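Local structure of amidohydrolase 2 (Bifidobacterium longum subsp. infantis, 6UVZ) at residues T5-I9 against V50-G54; P211-Y216 against D245-A251. The protein is probably a hydrolase of the metal-dependent amidohydrolase superfamily, built on a TIM-barrel fold, whose substrate is not established. One frame throughout, in Å; residues are numbered along the deposited sequence.

Contact 1 of 2, residues T5-I9 against V50-G54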
loop_
_atom_site.group_PDB
_atom_site.type_symbol
_atom_site.label_atom_id
_atom_site.label_comp_id
_atom_site.label_asym_id
_atom_site.label_seq_id
_atom_site.Cartn_x
_atom_site.Cartn_y
_atom_site.Cartn_z
ATOM N N THR A 5 12.863 -21.372 -3.043
ATOM C CA THR A 5 13.714 -20.208 -2.786
ATOM C C THR A 5 13.283 -18.982 -3.595
ATOM O O THR A 5 13.678 -18.794 -4.751
ATOM C CB THR A 5 15.205 -20.556 -2.996
ATOM O OG1 THR A 5 16.020 -19.429 -2.648
ATOM C CG2 THR A 5 15.541 -21.030 -4.424
ATOM N N LEU A 6 12.465 -18.131 -2.976
ATOM C CA LEU A 6 11.864 -16.977 -3.634
ATOM C C LEU A 6 12.057 -15.737 -2.775
ATOM O O LEU A 6 11.813 -15.774 -1.564
ATOM C CB LEU A 6 10.370 -17.213 -3.889
ATOM C CG LEU A 6 9.523 -16.004 -4.293
ATOM C CD1 LEU A 6 9.793 -15.604 -5.736
ATOM C CD2 LEU A 6 8.044 -16.287 -4.070
ATOM N N ASN A 7 12.485 -14.642 -3.401
ATOM C CA ASN A 7 12.654 -13.369 -2.714
ATOM C C ASN A 7 11.331 -12.613 -2.704
ATOM O O ASN A 7 10.659 -12.512 -3.735
ATOM C CB ASN A 7 13.741 -12.532 -3.388
ATOM C CG ASN A 7 15.095 -13.213 -3.375
ATOM O OD1 ASN A 7 15.425 -13.944 -2.441
ATOM N ND2 ASN A 7 15.886 -12.978 -4.414
ATOM N N VAL A 8 10.963 -12.080 -1.539
ATOM C CA VAL A 8 9.670 -11.434 -1.338
ATOM C C VAL A 8 9.888 -10.081 -0.674
ATOM O O VAL A 8 10.612 -9.982 0.324
ATOM C CB VAL A 8 8.728 -12.307 -0.485
ATOM C CG1 VAL A 8 7.462 -11.544 -0.138
ATOM C CG2 VAL A 8 8.390 -13.597 -1.217
ATOM N N ILE A 9 9.262 -9.045 -1.228
ATOM C CA ILE A 9 9.235 -7.712 -0.633
ATOM C C ILE A 9 7.779 -7.354 -0.370
ATOM O O ILE A 9 6.982 -7.243 -1.310
ATOM C CB ILE A 9 9.900 -6.662 -1.537
ATOM C CG1 ILE A 9 11.412 -6.887 -1.602
ATOM C CG2 ILE A 9 9.589 -5.256 -1.040
ATOM C CD1 ILE A 9 12.147 -5.848 -2.423
ATOM N N VAL A 50 10.220 -18.531 2.290
ATOM C CA VAL A 50 10.646 -17.507 1.353
ATOM C C VAL A 50 11.712 -16.648 2.017
ATOM O O VAL A 50 11.823 -16.576 3.245
ATOM C CB VAL A 50 9.462 -16.642 0.863
ATOM C CG1 VAL A 50 8.472 -17.488 0.077
ATOM C CG2 VAL A 50 8.778 -15.968 2.040
ATOM N N ASN A 51 12.516 -15.985 1.188
ATOM C CA ASN A 51 13.565 -15.088 1.669
ATOM C C ASN A 51 12.955 -13.700 1.826
ATOM O O ASN A 51 12.805 -12.960 0.851
ATOM C CB ASN A 51 14.748 -15.081 0.709
ATOM C CG ASN A 51 15.994 -14.476 1.325
ATOM O OD1 ASN A 51 16.163 -14.481 2.544
ATOM N ND2 ASN A 51 16.876 -13.950 0.482
ATOM N N PHE A 52 12.598 -13.349 3.058
ATOM C CA PHE A 52 11.939 -12.077 3.342
ATOM C C PHE A 52 12.976 -10.961 3.312
ATOM O O PHE A 52 13.826 -10.865 4.205
ATOM C CB PHE A 52 11.228 -12.142 4.691
ATOM C CG PHE A 52 10.447 -10.905 5.027
ATOM C CD1 PHE A 52 9.577 -10.346 4.106
ATOM C CD2 PHE A 52 10.570 -10.310 6.272
ATOM C CE1 PHE A 52 8.854 -9.209 4.415
ATOM C CE2 PHE A 52 9.849 -9.175 6.588
ATOM C CZ PHE A 52 8.989 -8.624 5.658
ATOM N N LEU A 53 12.907 -10.114 2.287
ATOM C CA LEU A 53 13.857 -9.025 2.104
ATOM C C LEU A 53 13.432 -7.736 2.793
ATOM O O LEU A 53 14.144 -6.732 2.687
ATOM C CB LEU A 53 14.072 -8.758 0.610
ATOM C CG LEU A 53 14.648 -9.910 -0.214
ATOM C CD1 LEU A 53 14.913 -9.463 -1.644
ATOM C CD2 LEU A 53 15.915 -10.449 0.429
ATOM N N GLY A 54 12.302 -7.733 3.484
ATOM C CA GLY A 54 11.811 -6.553 4.165
ATOM C C GLY A 54 10.451 -6.120 3.646
ATOM O O GLY A 54 9.931 -6.631 2.656
#
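This is a parallel pairing of the first two strands of a TIM-type beta/alpha barrel. The strands, 7-13 and 51-58, belong to a right-handed beta-alpha-beta unit, with helix 38-47 as the crossover. The contact lies at their N-terminal ends. The register runs straight: N7 pairs with N51 and V8 with F52, their CA atoms 4.8 and 5.2 Å apart. The two short axes diverge by 33°, as strongly twisted barrel strands do.

Three backbone hydrogen bonds join the edges. N51 N donates to L6 O at 2.8 Å, V8 N to N51 O at 3.1 Å, and L53 N to V8 O at 3.0 Å. N51 thus bonds to L6 and V8, the neighbours of N7, and V8 to N51 and L53, the neighbours of F52, as in parallel sheets. Beyond them, I9 CA makes a CA-H...O contact with G54 O at 3.5 Å. At phi/psi 119/172, G54 could not carry a CB without a clash with L53 O.

The two faces differ. On one, V8 CG2 rests 3.8 Å from V50 CB, and L6 CD2 lies 4.3 Å from V50 CG1. Y45 of helix 38-47 touches V8 and V50 here and stacks on the F52 ring. On the other, N7 CB packs on L53 CD1 at 3.7 Å. I9 CG1 meets L53 CB at 3.9 Å, and E248 of helix 244-254 touches both I9 and L53. N7 and N51 form a polar, more open pair: N51 ND2 donates to N7 OD1 at 3.3 Å.

Contact 2 of 2, residues P211-Y216 against D245-A251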
loop_
_atom_site.group_PDB
_atom_site.type_symbol
_atom_site.label_atom_id
_atom_site.label_comp_id
_atom_site.label_asym_id
_atom_site.label_seq_id
_atom_site.Cartn_x
_atom_site.Cartn_y
_atom_site.Cartn_z
ATOM N N PRO A 211 2.618 -6.863 -16.087
ATOM C CA PRO A 211 3.418 -7.535 -15.056
ATOM C C PRO A 211 4.480 -6.658 -14.415
ATOM O O PRO A 211 5.136 -7.108 -13.468
ATOM C CB PRO A 211 4.062 -8.689 -15.837
ATOM C CG PRO A 211 4.215 -8.144 -17.216
ATOM C CD PRO A 211 3.013 -7.266 -17.450
ATOM N N LYS A 212 4.672 -5.430 -14.894
ATOM C CA LYS A 212 5.710 -4.549 -14.376
ATOM C C LYS A 212 5.192 -3.524 -13.377
ATOM O O LYS A 212 6.003 -2.828 -12.755
ATOM C CB LYS A 212 6.406 -3.815 -15.530
ATOM C CG LYS A 212 7.229 -4.714 -16.435
ATOM C CD LYS A 212 8.385 -5.344 -15.676
ATOM C CE LYS A 212 9.225 -6.227 -16.583
ATOM N NZ LYS A 212 10.369 -6.839 -15.851
ATOM N N LYS A 213 3.879 -3.411 -13.203
ATOM C CA LYS A 213 3.283 -2.394 -12.344
ATOM C C LYS A 213 2.276 -3.018 -11.388
ATOM O O LYS A 213 1.224 -2.443 -11.096
ATOM C CB LYS A 213 2.641 -1.291 -13.183
ATOM C CG LYS A 213 3.645 -0.522 -14.037
ATOM C CD LYS A 213 2.996 0.122 -15.254
ATOM C CE LYS A 213 2.100 1.284 -14.869
ATOM N NZ LYS A 213 1.521 1.959 -16.063
ATOM N N VAL A 214 2.589 -4.210 -10.882
ATOM C CA VAL A 214 1.756 -4.911 -9.913
ATOM C C VAL A 214 2.640 -5.329 -8.746
ATOM O O VAL A 214 3.667 -5.986 -8.944
ATOM C CB VAL A 214 1.058 -6.137 -10.535
ATOM C CG1 VAL A 214 0.332 -6.929 -9.467
ATOM C CG2 VAL A 214 0.086 -5.700 -11.620
ATOM N N LEU A 215 2.240 -4.952 -7.534
ATOM C CA LEU A 215 3.034 -5.170 -6.334
ATOM C C LEU A 215 2.388 -6.232 -5.456
ATOM O O LEU A 215 1.165 -6.251 -5.288
ATOM C CB LEU A 215 3.182 -3.872 -5.534
ATOM C CG LEU A 215 3.632 -2.620 -6.288
ATOM C CD1 LEU A 215 3.437 -1.384 -5.426
ATOM C CD2 LEU A 215 5.080 -2.747 -6.715
ATOM N N TYR A 216 3.212 -7.111 -4.890
ATOM C CA TYR A 216 2.729 -8.049 -3.886
ATOM C C TYR A 216 2.498 -7.320 -2.571
ATOM O O TYR A 216 3.367 -6.577 -2.100
ATOM C CB TYR A 216 3.713 -9.199 -3.673
ATOM C CG TYR A 216 3.492 -9.908 -2.355
ATOM C CD1 TYR A 216 2.412 -10.765 -2.177
ATOM C CD2 TYR A 216 4.351 -9.707 -1.282
ATOM C CE1 TYR A 216 2.200 -11.406 -0.970
ATOM C CE2 TYR A 216 4.146 -10.343 -0.072
ATOM C CZ TYR A 216 3.071 -11.193 0.079
ATOM O OH TYR A 216 2.867 -11.827 1.282
ATOM N N ASP A 245 9.195 -10.223 -10.529
ATOM C CA ASP A 245 8.695 -8.858 -10.646
ATOM C C ASP A 245 7.575 -8.595 -9.648
ATOM O O ASP A 245 7.567 -7.567 -8.963
ATOM C CB ASP A 245 8.221 -8.593 -12.076
ATOM C CG ASP A 245 9.355 -8.623 -13.081
ATOM O OD1 ASP A 245 10.462 -8.156 -12.743
ATOM O OD2 ASP A 245 9.139 -9.115 -14.208
ATOM N N PHE A 246 6.624 -9.526 -9.542
ATOM C CA PHE A 246 5.486 -9.325 -8.652
ATOM C C PHE A 246 5.898 -9.326 -7.184
ATOM O O PHE A 246 5.265 -8.649 -6.367
ATOM C CB PHE A 246 4.429 -10.400 -8.911
ATOM C CG PHE A 246 3.300 -10.399 -7.920
ATOM C CD1 PHE A 246 2.361 -9.381 -7.917
ATOM C CD2 PHE A 246 3.168 -11.427 -6.998
ATOM C CE1 PHE A 246 1.318 -9.380 -7.008
ATOM C CE2 PHE A 246 2.127 -11.432 -6.087
ATOM C CZ PHE A 246 1.200 -10.408 -6.093
ATOM N N PHE A 247 6.958 -10.056 -6.831
ATOM C CA PHE A 247 7.298 -10.260 -5.429
ATOM C C PHE A 247 8.430 -9.377 -4.919
ATOM O O PHE A 247 8.589 -9.262 -3.698
ATOM C CB PHE A 247 7.657 -11.730 -5.179
ATOM C CG PHE A 247 6.462 -12.621 -4.981
ATOM C CD1 PHE A 247 5.983 -13.406 -6.017
ATOM C CD2 PHE A 247 5.815 -12.668 -3.757
ATOM C CE1 PHE A 247 4.883 -14.224 -5.834
ATOM C CE2 PHE A 247 4.715 -13.484 -3.569
ATOM C CZ PHE A 247 4.249 -14.263 -4.609
ATOM N N GLU A 248 9.217 -8.751 -5.796
ATOM C CA GLU A 248 10.281 -7.879 -5.304
ATOM C C GLU A 248 10.703 -6.806 -6.303
ATOM O O GLU A 248 10.988 -5.672 -5.906
ATOM C CB GLU A 248 11.505 -8.706 -4.892
ATOM C CG GLU A 248 12.127 -9.539 -6.003
ATOM C CD GLU A 248 13.601 -9.817 -5.765
ATOM O OE1 GLU A 248 14.265 -8.988 -5.107
ATOM O OE2 GLU A 248 14.093 -10.864 -6.236
ATOM N N ASN A 249 10.750 -7.142 -7.594
ATOM C CA ASN A 249 11.369 -6.238 -8.558
ATOM C C ASN A 249 10.494 -5.020 -8.839
ATOM O O ASN A 249 11.012 -3.914 -9.031
ATOM C CB ASN A 249 11.689 -6.986 -9.851
ATOM C CG ASN A 249 12.884 -7.909 -9.704
ATOM O OD1 ASN A 249 13.801 -7.637 -8.929
ATOM N ND2 ASN A 249 12.879 -9.007 -10.451
ATOM N N ASN A 250 9.171 -5.197 -8.871
ATOM C CA ASN A 250 8.295 -4.048 -9.079
ATOM C C ASN A 250 8.342 -3.088 -7.897
ATOM O O ASN A 250 8.218 -1.872 -8.082
ATOM C CB ASN A 250 6.858 -4.505 -9.332
ATOM C CG ASN A 250 6.697 -5.214 -10.663
ATOM O OD1 ASN A 250 7.548 -5.105 -11.545
ATOM N ND2 ASN A 250 5.597 -5.943 -10.816
ATOM N N ALA A 251 8.521 -3.610 -6.681
ATOM C CA ALA A 251 8.617 -2.741 -5.514
ATOM C C ALA A 251 9.936 -1.980 -5.486
ATOM O O ALA A 251 10.002 -0.879 -4.927
ATOM C CB ALA A 251 8.448 -3.559 -4.233
#
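The C-terminal helix 244-254 of the TIM-type barrel crosses the eighth strand, 214-216, and the loop before it. The short axes approach to 5.9 Å at 112°. D245 comes first. Its OD2 forms a salt bridge with K212 NZ at 3.1 Å. F246 follows, its ring edge against V214 CG1, which is 3.5 Å from F246 CD1. Y216 CB sits over the ring face, a CH-pi contact 3.8 Å from the centroid. F246 O accepts a weak hydrogen bond from Y216 N at 3.0 Å. F247 completes an aromatic cluster: its CE2 lies over one face of the Y216 ring, 3.8 Å from Y216 CD1. The Y216 hydroxyl bonds to Y45 of helix 38-47.

The helix widens into a pi-type turn at 245-249, where N250 N bonds to D245 O at 2.9 Å. E248 points away from the strand and forms a salt bridge with R252. The CA-to-CB bond of N250 points toward the 211-216 segment. Its amide ties the loop to the start of the strand: N250 ND2 donates to P211 O at 2.9 Å and to V214 O at 2.7 Å. L215 CD2 packs 3.6 Å from N250 CB and, one residue on, 4.3 Å from A251 CB.

How the contacts relate
Contact 1 pairs strand with strand in the sheet; contact 2 sets a helix against strand and loop. Contact 2 is the more buried, its centre about 12 Å from the chain centre against about 18 Å for contact 1. The first relies on backbone hydrogen bonds, the second mainly on aromatic packing, an asparagine amide and a salt bridge. Strands 7-13 and 214-216 are the first and last of the barrel, so the contacts meet where it closes. Helix 244-254 touches both strands: I9 N probably hydrogen-bonds to F247 O at 2.6 Å. V8 CG1 also packs on Y216 CE2 at 3.5 Å. The contact centres are about 13 Å apart.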